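Local coordinates for protein member of s1p family of ribosomal proteins (Pyrococcus furiosus, PDB 5YH1) that probably acts as an exonuclease on nucleic acids, this chain being the manganese-binding DHH domain of a longer protein, at residues Ile58-His63 with Val134-Gly139; Asn327-Glu332 with Thr366-Pro371; Arg217-Pro222 with Ala243-Leu248; Arg50-Gly55 with Pro81-Val86. One frame throughout, in Å; residues are numbered along the deposited sequence.

Contact 1. Residues Ile58-His63 with Val134-Gly139; sequences IILRHH and VIVDNG. With MN (manganese (II) ion), chain F.
Val134 lies beside Leu60 in the neighbouring parallel strand, and both polar atoms of its backbone bond across to that strand. Its N donates to Ile59 O at 2.9 Å, with a nearly straight N-H...O angle of 176°, and its O accepts from Arg61 N. The side chain rises on the face shared with Leu60 and Val136. Its CG2 meets Ile58 CG2 at 4.2 Å, while Leu60 CD2 reaches over to Val136 CG2 at 4.0 Å.

Arg61 emerges on the other face with Ile135. The two touch near the backbone, Arg61 CB against Ile135 CD1 at 3.9 Å; beyond CG the arginine bends (chi2 -97°) and leaves the pair, its NE forming a salt bridge with Asp115. These strands are inner members of the parallel sheet of the DHH domain, with strand 97-102 beyond Ile58-His63 and strand 158-161 beyond Val134-Val136. The ladder continues through Val136, whose N donates to Arg61 O and whose O accepts from His63 N at 3.2 Å.

His63 closes the pairing at the metal end. Its CB stands 3.3 Å from Asp137 OD2, and ring and carboxylate planes are turned 65° apart. The other carboxylate oxygen, Asp137 OD1, binds manganese at 2.3 Å, alongside Asp67, His163, Asp229 and two waters, and one of these waters also lies 2.5 Å from Asp137 OD2.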
loop_
_atom_site.group_PDB
_atom_site.type_symbol
_atom_site.label_atom_id
_atom_site.label_comp_id
_atom_site.label_asym_id
_atom_site.label_seq_id
_atom_site.Cartn_x
_atom_site.Cartn_y
_atom_site.Cartn_z
ATOM N N ILE A 58 17.830 13.118 12.668
ATOM C CA ILE A 58 16.577 13.530 13.259
ATOM C C ILE A 58 15.436 12.956 12.431
ATOM O O ILE A 58 15.448 13.045 11.203
ATOM C CB ILE A 58 16.476 15.067 13.291
ATOM C CG1 ILE A 58 17.531 15.638 14.239
ATOM C CG2 ILE A 58 15.073 15.521 13.693
ATOM C CD1 ILE A 58 17.613 17.153 14.214
ATOM N N ILE A 59 14.464 12.357 13.111
ATOM C CA ILE A 59 13.193 11.997 12.497
ATOM C C ILE A 59 12.134 12.932 13.050
ATOM O O ILE A 59 11.941 13.004 14.267
ATOM C CB ILE A 59 12.723 10.581 12.858
ATOM C CG1 ILE A 59 13.789 9.556 12.556
ATOM C CG2 ILE A 59 11.451 10.237 12.087
ATOM C CD1 ILE A 59 13.407 8.193 13.095
ATOM N N LEU A 60 11.448 13.625 12.150
ATOM C CA LEU A 60 10.325 14.478 12.521
ATOM C C LEU A 60 9.022 13.874 11.997
ATOM O O LEU A 60 8.806 13.789 10.790
ATOM C CB LEU A 60 10.542 15.901 11.996
ATOM C CG LEU A 60 9.680 16.996 12.631
ATOM C CD1 LEU A 60 10.262 18.365 12.362
ATOM C CD2 LEU A 60 8.245 16.948 12.130
ATOM N N ARG A 61 8.166 13.451 12.921
ATOM C CA ARG A 61 6.825 12.953 12.616
ATOM C C ARG A 61 5.818 14.045 12.905
ATOM O O ARG A 61 5.892 14.682 13.961
ATOM C CB ARG A 61 6.484 11.768 13.509
ATOM C CG ARG A 61 7.097 10.458 13.081
ATOM C CD ARG A 61 6.098 9.657 12.275
ATOM N NE ARG A 61 6.722 8.511 11.628
ATOM C CZ ARG A 61 6.248 7.931 10.531
ATOM N NH1 ARG A 61 5.138 8.380 9.955
ATOM N NH2 ARG A 61 6.878 6.892 10.013
ATOM N N HIS A 62 4.870 14.245 11.990
ATOM C CA HIS A 62 3.792 15.202 12.197
ATOM C C HIS A 62 2.466 14.712 11.643
ATOM O O HIS A 62 2.420 13.993 10.643
ATOM C CB HIS A 62 4.143 16.569 11.586
ATOM C CG HIS A 62 4.237 16.567 10.091
ATOM N ND1 HIS A 62 3.127 16.603 9.276
ATOM C CD2 HIS A 62 5.309 16.545 9.265
ATOM C CE1 HIS A 62 3.508 16.595 8.014
ATOM N NE2 HIS A 62 4.826 16.564 7.979
ATOM N N HIS A 63 1.386 15.125 12.285
ATOM C CA HIS A 63 0.050 14.847 11.786
ATOM C C HIS A 63 -0.122 15.440 10.382
ATOM O O HIS A 63 0.440 16.496 10.078
ATOM C CB HIS A 63 -0.995 15.406 12.742
ATOM C CG HIS A 63 -2.385 14.979 12.419
ATOM N ND1 HIS A 63 -3.363 15.867 12.024
ATOM C CD2 HIS A 63 -2.957 13.755 12.401
ATOM C CE1 HIS A 63 -4.482 15.207 11.785
ATOM N NE2 HIS A 63 -4.263 13.923 12.012
ATOM N N VAL A 134 11.370 13.773 16.952
ATOM C CA VAL A 134 10.535 14.947 17.229
ATOM C C VAL A 134 9.152 14.682 16.661
ATOM O O VAL A 134 9.015 14.476 15.449
ATOM C CB VAL A 134 11.103 16.228 16.578
ATOM C CG1 VAL A 134 10.257 17.442 16.945
ATOM C CG2 VAL A 134 12.557 16.449 16.981
ATOM N N ILE A 135 8.142 14.664 17.535
ATOM C CA ILE A 135 6.760 14.414 17.138
ATOM C C ILE A 135 5.983 15.709 17.302
ATOM O O ILE A 135 6.082 16.356 18.352
ATOM C CB ILE A 135 6.053 13.378 18.024
ATOM C CG1 ILE A 135 6.984 12.239 18.416
ATOM C CG2 ILE A 135 4.794 12.866 17.319
ATOM C CD1 ILE A 135 7.377 11.344 17.260
ATOM N N VAL A 136 5.185 16.056 16.293
ATOM C CA VAL A 136 4.576 17.386 16.202
ATOM C C VAL A 136 3.117 17.276 15.786
ATOM O O VAL A 136 2.785 16.561 14.828
ATOM C CB VAL A 136 5.329 18.249 15.180
ATOM C CG1 VAL A 136 4.713 19.636 15.069
ATOM C CG2 VAL A 136 6.803 18.336 15.550
ATOM N N ASP A 137 2.256 17.991 16.505
ATOM C CA ASP A 137 0.795 17.924 16.345
ATOM C C ASP A 137 0.198 16.544 16.668
ATOM O O ASP A 137 -0.994 16.295 16.474
ATOM C CB ASP A 137 0.366 18.407 14.952
ATOM C CG ASP A 137 -1.104 18.785 14.899
ATOM O OD1 ASP A 137 -1.587 19.452 15.851
ATOM O OD2 ASP A 137 -1.784 18.395 13.927
ATOM N N ASN A 138 1.045 15.671 17.193
ATOM C CA ASN A 138 0.685 14.357 17.683
ATOM C C ASN A 138 1.642 14.156 18.847
ATOM O O ASN A 138 2.569 14.954 19.014
ATOM C CB ASN A 138 0.974 13.272 16.631
ATOM C CG ASN A 138 -0.205 12.975 15.723
ATOM O OD1 ASN A 138 -1.283 13.546 15.858
ATOM N ND2 ASN A 138 0.008 12.064 14.768
ATOM N N GLY A 139 1.444 13.089 19.619
ATOM C CA GLY A 139 2.468 12.639 20.558
ATOM C C GLY A 139 2.242 12.964 22.022
ATOM O O GLY A 139 2.877 12.369 22.894
HETATM MN MN MN F . -3.299 20.872 15.218
HETATM O O HOH W 1 -3.728 19.856 13.351
HETATM O O HOH W 2 -5.155 19.781 15.782
#

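Contact 2. Residues Asn327-Glu332 with Thr366-Pro371; sequences NTIDVE and TLAYGP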
loop_
_atom_site.group_PDB
_atom_site.type_symbol
_atom_site.label_atom_id
_atom_site.label_comp_id
_atom_site.label_asym_id
_atom_site.label_seq_id
_atom_site.Cartn_x
_atom_site.Cartn_y
_atom_site.Cartn_z
ATOM N N ASN A 327 -28.287 16.953 13.514
ATOM C CA ASN A 327 -28.203 16.530 12.120
ATOM C C ASN A 327 -27.569 15.142 12.024
ATOM O O ASN A 327 -26.552 14.880 12.660
ATOM C CB ASN A 327 -27.341 17.491 11.300
ATOM C CG ASN A 327 -27.733 18.948 11.478
ATOM O OD1 ASN A 327 -28.908 19.293 11.479
ATOM N ND2 ASN A 327 -26.738 19.810 11.606
ATOM N N THR A 328 -28.151 14.267 11.207
ATOM C CA THR A 328 -27.583 12.934 10.993
ATOM C C THR A 328 -27.459 12.647 9.505
ATOM O O THR A 328 -28.310 13.051 8.709
ATOM C CB THR A 328 -28.438 11.835 11.637
ATOM O OG1 THR A 328 -29.753 11.885 11.082
ATOM C CG2 THR A 328 -28.516 12.028 13.139
ATOM N N ILE A 329 -26.377 11.968 9.143
ATOM C CA ILE A 329 -26.119 11.598 7.759
ATOM C C ILE A 329 -25.356 10.280 7.707
ATOM O O ILE A 329 -24.331 10.105 8.369
ATOM C CB ILE A 329 -25.362 12.715 6.998
ATOM C CG1 ILE A 329 -24.989 12.281 5.578
ATOM C CG2 ILE A 329 -24.112 13.155 7.742
ATOM C CD1 ILE A 329 -26.182 12.063 4.677
ATOM N N ASP A 330 -25.891 9.356 6.923
ATOM C CA ASP A 330 -25.256 8.065 6.671
ATOM C C ASP A 330 -24.262 8.241 5.531
ATOM O O ASP A 330 -24.646 8.225 4.353
ATOM C CB ASP A 330 -26.326 7.040 6.303
ATOM C CG ASP A 330 -25.766 5.630 6.132
ATOM O OD1 ASP A 330 -24.576 5.486 5.745
ATOM O OD2 ASP A 330 -26.536 4.676 6.378
ATOM N N VAL A 331 -22.993 8.417 5.881
ATOM C CA VAL A 331 -21.956 8.637 4.886
ATOM C C VAL A 331 -21.423 7.351 4.233
ATOM O O VAL A 331 -20.563 7.431 3.379
ATOM C CB VAL A 331 -20.784 9.492 5.418
ATOM C CG1 VAL A 331 -21.292 10.859 5.857
ATOM C CG2 VAL A 331 -20.049 8.803 6.562
ATOM N N GLU A 332 -21.925 6.185 4.622
ATOM C CA GLU A 332 -21.672 4.973 3.845
ATOM C C GLU A 332 -22.655 4.903 2.669
ATOM O O GLU A 332 -22.243 4.671 1.546
ATOM C CB GLU A 332 -21.796 3.716 4.713
ATOM C CG GLU A 332 -21.164 2.448 4.124
ATOM C CD GLU A 332 -19.624 2.471 4.029
ATOM O OE1 GLU A 332 -19.076 1.554 3.379
ATOM O OE2 GLU A 332 -18.948 3.372 4.593
ATOM N N THR A 366 -23.807 17.697 14.635
ATOM C CA THR A 366 -23.806 16.946 13.390
ATOM C C THR A 366 -23.164 15.588 13.612
ATOM O O THR A 366 -22.022 15.492 14.054
ATOM C CB THR A 366 -23.074 17.712 12.275
ATOM O OG1 THR A 366 -23.788 18.924 11.979
ATOM C CG2 THR A 366 -22.985 16.872 10.996
ATOM N N LEU A 367 -23.921 14.540 13.320
ATOM C CA LEU A 367 -23.454 13.165 13.484
ATOM C C LEU A 367 -23.407 12.486 12.118
ATOM O O LEU A 367 -24.442 12.245 11.508
ATOM C CB LEU A 367 -24.413 12.422 14.398
ATOM C CG LEU A 367 -24.182 10.919 14.546
ATOM C CD1 LEU A 367 -23.002 10.665 15.460
ATOM C CD2 LEU A 367 -25.441 10.270 15.097
ATOM N N ALA A 368 -22.204 12.181 11.645
ATOM C CA ALA A 368 -22.023 11.490 10.367
ATOM C C ALA A 368 -21.533 10.080 10.625
ATOM O O ALA A 368 -20.466 9.907 11.197
ATOM C CB ALA A 368 -21.019 12.234 9.507
ATOM N N TYR A 369 -22.288 9.073 10.194
ATOM C CA TYR A 369 -21.966 7.689 10.553
ATOM C C TYR A 369 -21.786 6.749 9.359
ATOM O O TYR A 369 -22.397 6.918 8.300
ATOM C CB TYR A 369 -23.020 7.125 11.504
ATOM C CG TYR A 369 -24.424 7.077 10.954
ATOM C CD1 TYR A 369 -24.883 5.963 10.246
ATOM C CD2 TYR A 369 -25.304 8.138 11.151
ATOM C CE1 TYR A 369 -26.178 5.921 9.747
ATOM C CE2 TYR A 369 -26.598 8.104 10.657
ATOM C CZ TYR A 369 -27.028 6.999 9.957
ATOM O OH TYR A 369 -28.310 6.972 9.472
ATOM N N GLY A 370 -20.922 5.761 9.558
ATOM C CA GLY A 370 -20.771 4.632 8.638
ATOM C C GLY A 370 -21.224 3.344 9.307
ATOM O O GLY A 370 -21.957 3.390 10.294
ATOM N N PRO A 371 -20.788 2.183 8.778
ATOM C CA PRO A 371 -21.168 0.896 9.376
ATOM C C PRO A 371 -20.728 0.758 10.833
ATOM O O PRO A 371 -21.477 0.230 11.643
ATOM C CB PRO A 371 -20.410 -0.143 8.521
ATOM C CG PRO A 371 -19.994 0.568 7.284
ATOM C CD PRO A 371 -19.821 2.013 7.675
HETATM O O HOH W 3 -29.371 9.865 8.929
HETATM O O HOH W 4 -28.873 4.959 7.526
#
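The ring of Tyr369 turns one face to the backbone of Asp330 on the adjacent parallel strand: Asp330 CA stands 4.0 Å from the ring centroid and 15° off the normal, a CH-pi contact. CG of Tyr369 sits between its own backbone N and carbonyl carbon (chi1 61°), which starts the ring toward that strand. The Asp330 side chain crosses the tyrosine at about a right angle, OD2 3.6 Å from Tyr369 CE1; OD1 accepts from Glu332 N, an Asx turn, and from Leu333 N, holding the carboxylate beside the ring. Thr328 CB lies at the ring edge. One water joins Tyr369 OH to Asp330 OD2, another to Thr328 OG1. An alanine in place of Tyr369 would probably uncover the Asp330 backbone here and leave both waters without their shared hydroxyl partner.

On the other face of the sheet, Asn327 ND2 donates to Thr366 OG1 at 3.1 Å; Asn327 OD1 bonds to Ser317 and Thr366 OG1 to His351. Ile329 CG2 packs on Ala368 CB at 3.7 Å. Glu332 OE2 approaches Pro371 CD at 3.5 Å, while OE1 forms a salt bridge with Lys337.

In this beta-alpha-beta unit helix 343-358 packs on Asn327, Ile329 and Ala368; helix 423-435 meets Asp330 and Tyr369, and strands 316-319 and 373-378 flank the pair.

Contact 3. Residues Arg217-Pro222 with Ala243-Leu248; sequences RIKHLP and AKEKGL
His220 and Lys246 form the close part of this contact, the lysine chain, extended beyond CG, passing beside one face of the imidazole, off its centre. The two side chains cross at about a right angle. Lys246 CD lies 4.1 Å from the ring centroid and 29° off the normal, an off-centre CH-pi contact. Lys246 NZ comes to 3.1 Å from His220 ND1 and 3.2 Å from Arg217 O. Leu221 CD2 lies on the opposite face of the ring, 3.7 Å above its plane and toward the rim, so the imidazole sits between a lysine and a leucine. His220 CB rests on Ala243 CA at 3.9 Å. Leu248 CD1 completes the packing at 4.1 Å from His220 CD2.

The Ala243-Leu248 side is the C-terminal end of helix 234-245, closed by a Schellman motif with Gly247 at positive phi: Leu248 N bonds back to Ala243 O and Gly247 N to Lys244 O. A type I turn from Ile218 to Leu221 presents His220 to it.

Toward solvent the contact is much looser. Lys219 NZ and Glu245 OE1 stand 4.3 Å apart, too far for a salt bridge, and a single water spans them, accepting from the lysine and donating to the carboxylate; Lys219 NZ has its salt bridge with Asp216 instead.

His220 NE2 bonds to Leu280 O and Lys246 NZ to Asp216 O. The bond to Leu280 O is consistent with a proton on NE2, and the nearby lysine charge would probably disfavour a positively charged imidazole.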
loop_
_atom_site.group_PDB
_atom_site.type_symbol
_atom_site.label_atom_id
_atom_site.label_comp_id
_atom_site.label_asym_id
_atom_site.label_seq_id
_atom_site.Cartn_x
_atom_site.Cartn_y
_atom_site.Cartn_z
ATOM N N ARG A 217 11.561 34.303 6.992
ATOM C CA ARG A 217 11.021 33.335 6.045
ATOM C C ARG A 217 9.759 32.639 6.565
ATOM O O ARG A 217 8.836 32.404 5.805
ATOM C CB ARG A 217 12.092 32.292 5.715
ATOM C CG ARG A 217 11.718 31.354 4.585
ATOM C CD ARG A 217 12.820 30.351 4.326
ATOM N NE ARG A 217 14.004 30.990 3.767
ATOM C CZ ARG A 217 14.135 31.389 2.500
ATOM N NH1 ARG A 217 13.153 31.226 1.614
ATOM N NH2 ARG A 217 15.265 31.966 2.116
ATOM N N ILE A 218 9.713 32.326 7.857
ATOM C CA ILE A 218 8.628 31.500 8.411
ATOM C C ILE A 218 7.628 32.204 9.326
ATOM O O ILE A 218 6.680 31.574 9.780
ATOM C CB ILE A 218 9.184 30.285 9.193
ATOM C CG1 ILE A 218 9.857 30.708 10.498
ATOM C CG2 ILE A 218 10.156 29.490 8.337
ATOM C CD1 ILE A 218 10.254 29.540 11.368
ATOM N N LYS A 219 7.815 33.493 9.605
ATOM C CA LYS A 219 6.982 34.163 10.621
ATOM C C LYS A 219 5.497 34.265 10.265
ATOM O O LYS A 219 4.669 34.508 11.144
ATOM C CB LYS A 219 7.541 35.543 10.994
ATOM C CG LYS A 219 7.617 36.533 9.851
ATOM C CD LYS A 219 8.432 37.736 10.267
ATOM C CE LYS A 219 8.522 38.754 9.142
ATOM N NZ LYS A 219 9.427 39.851 9.559
ATOM N N HIS A 220 5.160 34.061 8.993
ATOM C CA HIS A 220 3.757 33.972 8.547
ATOM C C HIS A 220 3.109 32.578 8.666
ATOM O O HIS A 220 1.887 32.435 8.493
ATOM C CB HIS A 220 3.648 34.447 7.097
ATOM C CG HIS A 220 4.221 33.482 6.106
ATOM N ND1 HIS A 220 5.576 33.288 5.951
ATOM C CD2 HIS A 220 3.619 32.640 5.238
ATOM C CE1 HIS A 220 5.784 32.378 5.019
ATOM N NE2 HIS A 220 4.612 31.970 4.569
ATOM N N LEU A 221 3.909 31.548 8.948
ATOM C CA LEU A 221 3.390 30.167 9.020
ATOM C C LEU A 221 2.332 29.968 10.089
ATOM O O LEU A 221 1.341 29.274 9.854
ATOM C CB LEU A 221 4.530 29.159 9.199
ATOM C CG LEU A 221 5.518 29.057 8.028
ATOM C CD1 LEU A 221 6.464 27.885 8.228
ATOM C CD2 LEU A 221 4.806 28.914 6.693
ATOM N N PRO A 222 2.513 30.586 11.272
ATOM C CA PRO A 222 1.485 30.463 12.309
ATOM C C PRO A 222 0.073 30.902 11.882
ATOM O O PRO A 222 -0.915 30.325 12.337
ATOM C CB PRO A 222 2.020 31.355 13.432
ATOM C CG PRO A 222 3.499 31.320 13.260
ATOM C CD PRO A 222 3.732 31.240 11.779
ATOM N N ALA A 243 1.206 37.567 8.176
ATOM C CA ALA A 243 0.723 37.092 6.883
ATOM C C ALA A 243 0.310 38.291 6.037
ATOM O O ALA A 243 0.621 38.352 4.852
ATOM C CB ALA A 243 -0.450 36.129 7.060
ATOM N N LYS A 244 -0.390 39.242 6.650
ATOM C CA LYS A 244 -0.783 40.466 5.938
ATOM C C LYS A 244 0.402 41.212 5.323
ATOM O O LYS A 244 0.333 41.624 4.167
ATOM C CB LYS A 244 -1.611 41.385 6.839
ATOM C CG LYS A 244 -3.095 41.190 6.611
ATOM C CD LYS A 244 -3.879 40.861 7.858
ATOM C CE LYS A 244 -5.233 40.320 7.440
ATOM N NZ LYS A 244 -6.191 40.197 8.559
ATOM N N GLU A 245 1.495 41.332 6.073
ATOM C CA GLU A 245 2.724 41.953 5.568
ATOM C C GLU A 245 3.221 41.312 4.280
ATOM O O GLU A 245 3.832 41.990 3.466
ATOM C CB GLU A 245 3.848 41.881 6.609
ATOM C CG GLU A 245 3.694 42.834 7.780
ATOM C CD GLU A 245 4.657 42.537 8.930
ATOM O OE1 GLU A 245 5.710 41.878 8.712
ATOM O OE2 GLU A 245 4.342 42.965 10.068
ATOM N N LYS A 246 2.987 40.010 4.109
ATOM C CA LYS A 246 3.396 39.308 2.887
ATOM C C LYS A 246 2.301 39.233 1.822
ATOM O O LYS A 246 2.471 38.537 0.832
ATOM C CB LYS A 246 3.892 37.891 3.212
ATOM C CG LYS A 246 5.126 37.883 4.096
ATOM C CD LYS A 246 5.839 36.539 4.116
ATOM C CE LYS A 246 6.810 36.482 5.288
ATOM N NZ LYS A 246 7.756 35.336 5.235
ATOM N N GLY A 247 1.186 39.928 2.030
ATOM C CA GLY A 247 0.124 40.017 1.032
ATOM C C GLY A 247 -0.922 38.928 1.139
ATOM O O GLY A 247 -1.727 38.749 0.231
ATOM N N LEU A 248 -0.919 38.191 2.248
ATOM C CA LEU A 248 -1.902 37.132 2.453
ATOM C C LEU A 248 -3.005 37.616 3.377
ATOM O O LEU A 248 -2.779 37.822 4.568
ATOM C CB LEU A 248 -1.235 35.898 3.064
ATOM C CG LEU A 248 -0.143 35.231 2.234
ATOM C CD1 LEU A 248 0.561 34.166 3.064
ATOM C CD2 LEU A 248 -0.725 34.632 0.964
HETATM O O HOH W 5 7.525 41.524 10.769
#

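Contact 4. Residues Arg50-Gly55 with Pro81-Val86; sequences RAIFEG and PLIEKV
Ile52 meets Leu82 and Ile83 where the ends of two helices come together, in a helix-strand-helix succession of the DHH domain's parallel alpha/beta fold: helix 32-53 leads into strand 58-63 and this into helix 66-86, and both helices pack on the one sheet face that carries Leu60 and Val134.

Aliphatic packing carries most of the contact. Ile52 CG2, anti to its backbone N, is the main point of touch: it lies 3.8 Å from Leu82 CB and 3.9 Å from Ile83 CG1. The second branch also takes part, Ile52 CD1 meeting Leu82 CD1 at 4.0 Å. Ile52 crosses both Leu82 and Ile83 at about a right angle, and its branches spread over these two successive residues, CG2 and CD1 touching Leu82 and CG2 touching Ile83. An alanine in place of Ile52 would probably open a gap between the helices, leaving Leu82 CB and Ile83 CG1 without these partners.

The aromatic part is smaller. Phe53 offers the edge of its ring rather than a face to Val86, with CD1 3.8 Å from Val86 CG1, and the ring also has a cation-pi partner in Arg19 of helix 2-20.

Backbone hydrogen bonds stay within each helix, and none crosses between the segments. Helix 66-86 is kinked at Pro81, whose N has no bond to the preceding turn. Helix 32-53 ends in a Schellman motif at Gly55, which has positive phi and whose N bonds back to Ile52 O at 3.2 Å. That same carbonyl oxygen, Ile52 O, is approached from the other helix by Val86 CG2 at 3.6 Å.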
loop_
_atom_site.group_PDB
_atom_site.type_symbol
_atom_site.label_atom_id
_atom_site.label_comp_id
_atom_site.label_asym_id
_atom_site.label_seq_id
_atom_site.Cartn_x
_atom_site.Cartn_y
_atom_site.Cartn_z
ATOM N N ARG A 50 21.521 20.352 19.424
ATOM C CA ARG A 50 22.606 19.472 19.852
ATOM C C ARG A 50 22.735 18.256 18.933
ATOM O O ARG A 50 23.845 17.911 18.504
ATOM C CB ARG A 50 22.415 19.029 21.303
ATOM C CG ARG A 50 23.714 18.584 21.945
ATOM C CD ARG A 50 23.529 18.105 23.376
ATOM N NE ARG A 50 24.828 17.955 24.039
ATOM C CZ ARG A 50 25.695 16.963 23.812
ATOM N NH1 ARG A 50 25.415 16.003 22.929
ATOM N NH2 ARG A 50 26.855 16.932 24.470
ATOM N N ALA A 51 21.604 17.624 18.621
ATOM C CA ALA A 51 21.579 16.535 17.644
ATOM C C ALA A 51 22.220 16.963 16.326
ATOM O O ALA A 51 23.040 16.235 15.768
ATOM C CB ALA A 51 20.156 16.060 17.408
ATOM N N ILE A 52 21.868 18.158 15.851
ATOM C CA ILE A 52 22.419 18.691 14.603
ATOM C C ILE A 52 23.934 18.853 14.674
ATOM O O ILE A 52 24.657 18.475 13.746
ATOM C CB ILE A 52 21.814 20.068 14.250
ATOM C CG1 ILE A 52 20.328 19.937 13.907
ATOM C CG2 ILE A 52 22.558 20.704 13.075
ATOM C CD1 ILE A 52 19.600 21.264 13.873
ATOM N N PHE A 53 24.412 19.436 15.762
ATOM C CA PHE A 53 25.828 19.745 15.880
ATOM C C PHE A 53 26.682 18.486 16.075
ATOM O O PHE A 53 27.839 18.473 15.685
ATOM C CB PHE A 53 26.082 20.774 16.995
ATOM C CG PHE A 53 25.493 22.141 16.722
ATOM C CD1 PHE A 53 25.537 22.708 15.454
ATOM C CD2 PHE A 53 24.929 22.879 17.750
ATOM C CE1 PHE A 53 25.001 23.965 15.217
ATOM C CE2 PHE A 53 24.396 24.140 17.516
ATOM C CZ PHE A 53 24.434 24.683 16.251
ATOM N N GLU A 54 26.116 17.430 16.657
ATOM C CA GLU A 54 26.855 16.178 16.797
ATOM C C GLU A 54 26.718 15.265 15.580
ATOM O O GLU A 54 27.309 14.202 15.545
ATOM C CB GLU A 54 26.474 15.441 18.084
ATOM C CG GLU A 54 25.106 14.802 18.094
ATOM C CD GLU A 54 24.777 14.159 19.427
ATOM O OE1 GLU A 54 23.605 14.191 19.838
ATOM O OE2 GLU A 54 25.681 13.602 20.069
ATOM N N GLY A 55 25.963 15.683 14.573
ATOM C CA GLY A 55 25.783 14.871 13.370
ATOM C C GLY A 55 24.851 13.694 13.578
ATOM O O GLY A 55 24.917 12.707 12.853
ATOM N N PRO A 81 19.288 24.243 7.152
ATOM C CA PRO A 81 20.464 25.118 7.016
ATOM C C PRO A 81 21.569 24.858 8.039
ATOM O O PRO A 81 22.744 24.945 7.692
ATOM C CB PRO A 81 19.888 26.528 7.197
ATOM C CG PRO A 81 18.462 26.407 6.802
ATOM C CD PRO A 81 18.035 25.018 7.190
ATOM N N LEU A 82 21.204 24.566 9.285
ATOM C CA LEU A 82 22.203 24.260 10.304
ATOM C C LEU A 82 22.933 22.964 9.966
ATOM O O LEU A 82 24.151 22.890 10.076
ATOM C CB LEU A 82 21.579 24.151 11.699
ATOM C CG LEU A 82 21.025 25.424 12.336
ATOM C CD1 LEU A 82 20.642 25.144 13.780
ATOM C CD2 LEU A 82 22.024 26.578 12.257
ATOM N N ILE A 83 22.186 21.949 9.544
ATOM C CA ILE A 83 22.793 20.691 9.126
ATOM C C ILE A 83 23.794 20.930 8.001
ATOM O O ILE A 83 24.885 20.359 8.006
ATOM C CB ILE A 83 21.731 19.662 8.684
ATOM C CG1 ILE A 83 20.951 19.163 9.904
ATOM C CG2 ILE A 83 22.379 18.492 7.942
ATOM C CD1 ILE A 83 19.745 18.314 9.559
ATOM N N GLU A 84 23.420 21.778 7.046
ATOM C CA GLU A 84 24.275 22.053 5.892
ATOM C C GLU A 84 25.528 22.857 6.241
ATOM O O GLU A 84 26.566 22.667 5.606
ATOM C CB GLU A 84 23.477 22.715 4.757
ATOM C CG GLU A 84 22.508 21.732 4.105
ATOM C CD GLU A 84 21.818 22.268 2.867
ATOM O OE1 GLU A 84 21.458 23.468 2.851
ATOM O OE2 GLU A 84 21.627 21.473 1.917
ATOM N N LYS A 85 25.455 23.720 7.253
ATOM C CA LYS A 85 26.633 24.496 7.649
ATOM C C LYS A 85 27.660 23.658 8.429
ATOM O O LYS A 85 28.852 23.941 8.360
ATOM C CB LYS A 85 26.249 25.778 8.404
ATOM C CG LYS A 85 26.190 25.674 9.918
ATOM C CD LYS A 85 26.267 27.046 10.573
ATOM C CE LYS A 85 25.138 27.959 10.115
ATOM N NZ LYS A 85 24.899 29.074 11.073
ATOM N N VAL A 86 27.216 22.634 9.159
ATOM C CA VAL A 86 28.146 21.811 9.953
ATOM C C VAL A 86 28.592 20.516 9.275
ATOM O O VAL A 86 29.568 19.914 9.699
ATOM C CB VAL A 86 27.598 21.486 11.368
ATOM C CG1 VAL A 86 27.178 22.764 12.077
ATOM C CG2 VAL A 86 26.459 20.479 11.323
#

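How the contacts relate
Contact 1 holds the manganese ligand Asp137 at the carboxyl end of the central strands, and the other contacts lie around it at increasing distance. Contact 4 touches its far end directly: Ile58 CD1 packs on Ile52 CG1 at 3.9 Å, and the segments of the two contacts alternate along the chain. Contact 3 follows later in the sequence, with nearest atoms about 11 Å from contact 1 and about 7 Å from contact 4, without touching either. Contact 2 belongs to a separate mixed sheet, its centre 31 Å from that of contact 1. Contacts 2 and 4 lie on opposite sides of the chain's centre, 49 Å apart between centres.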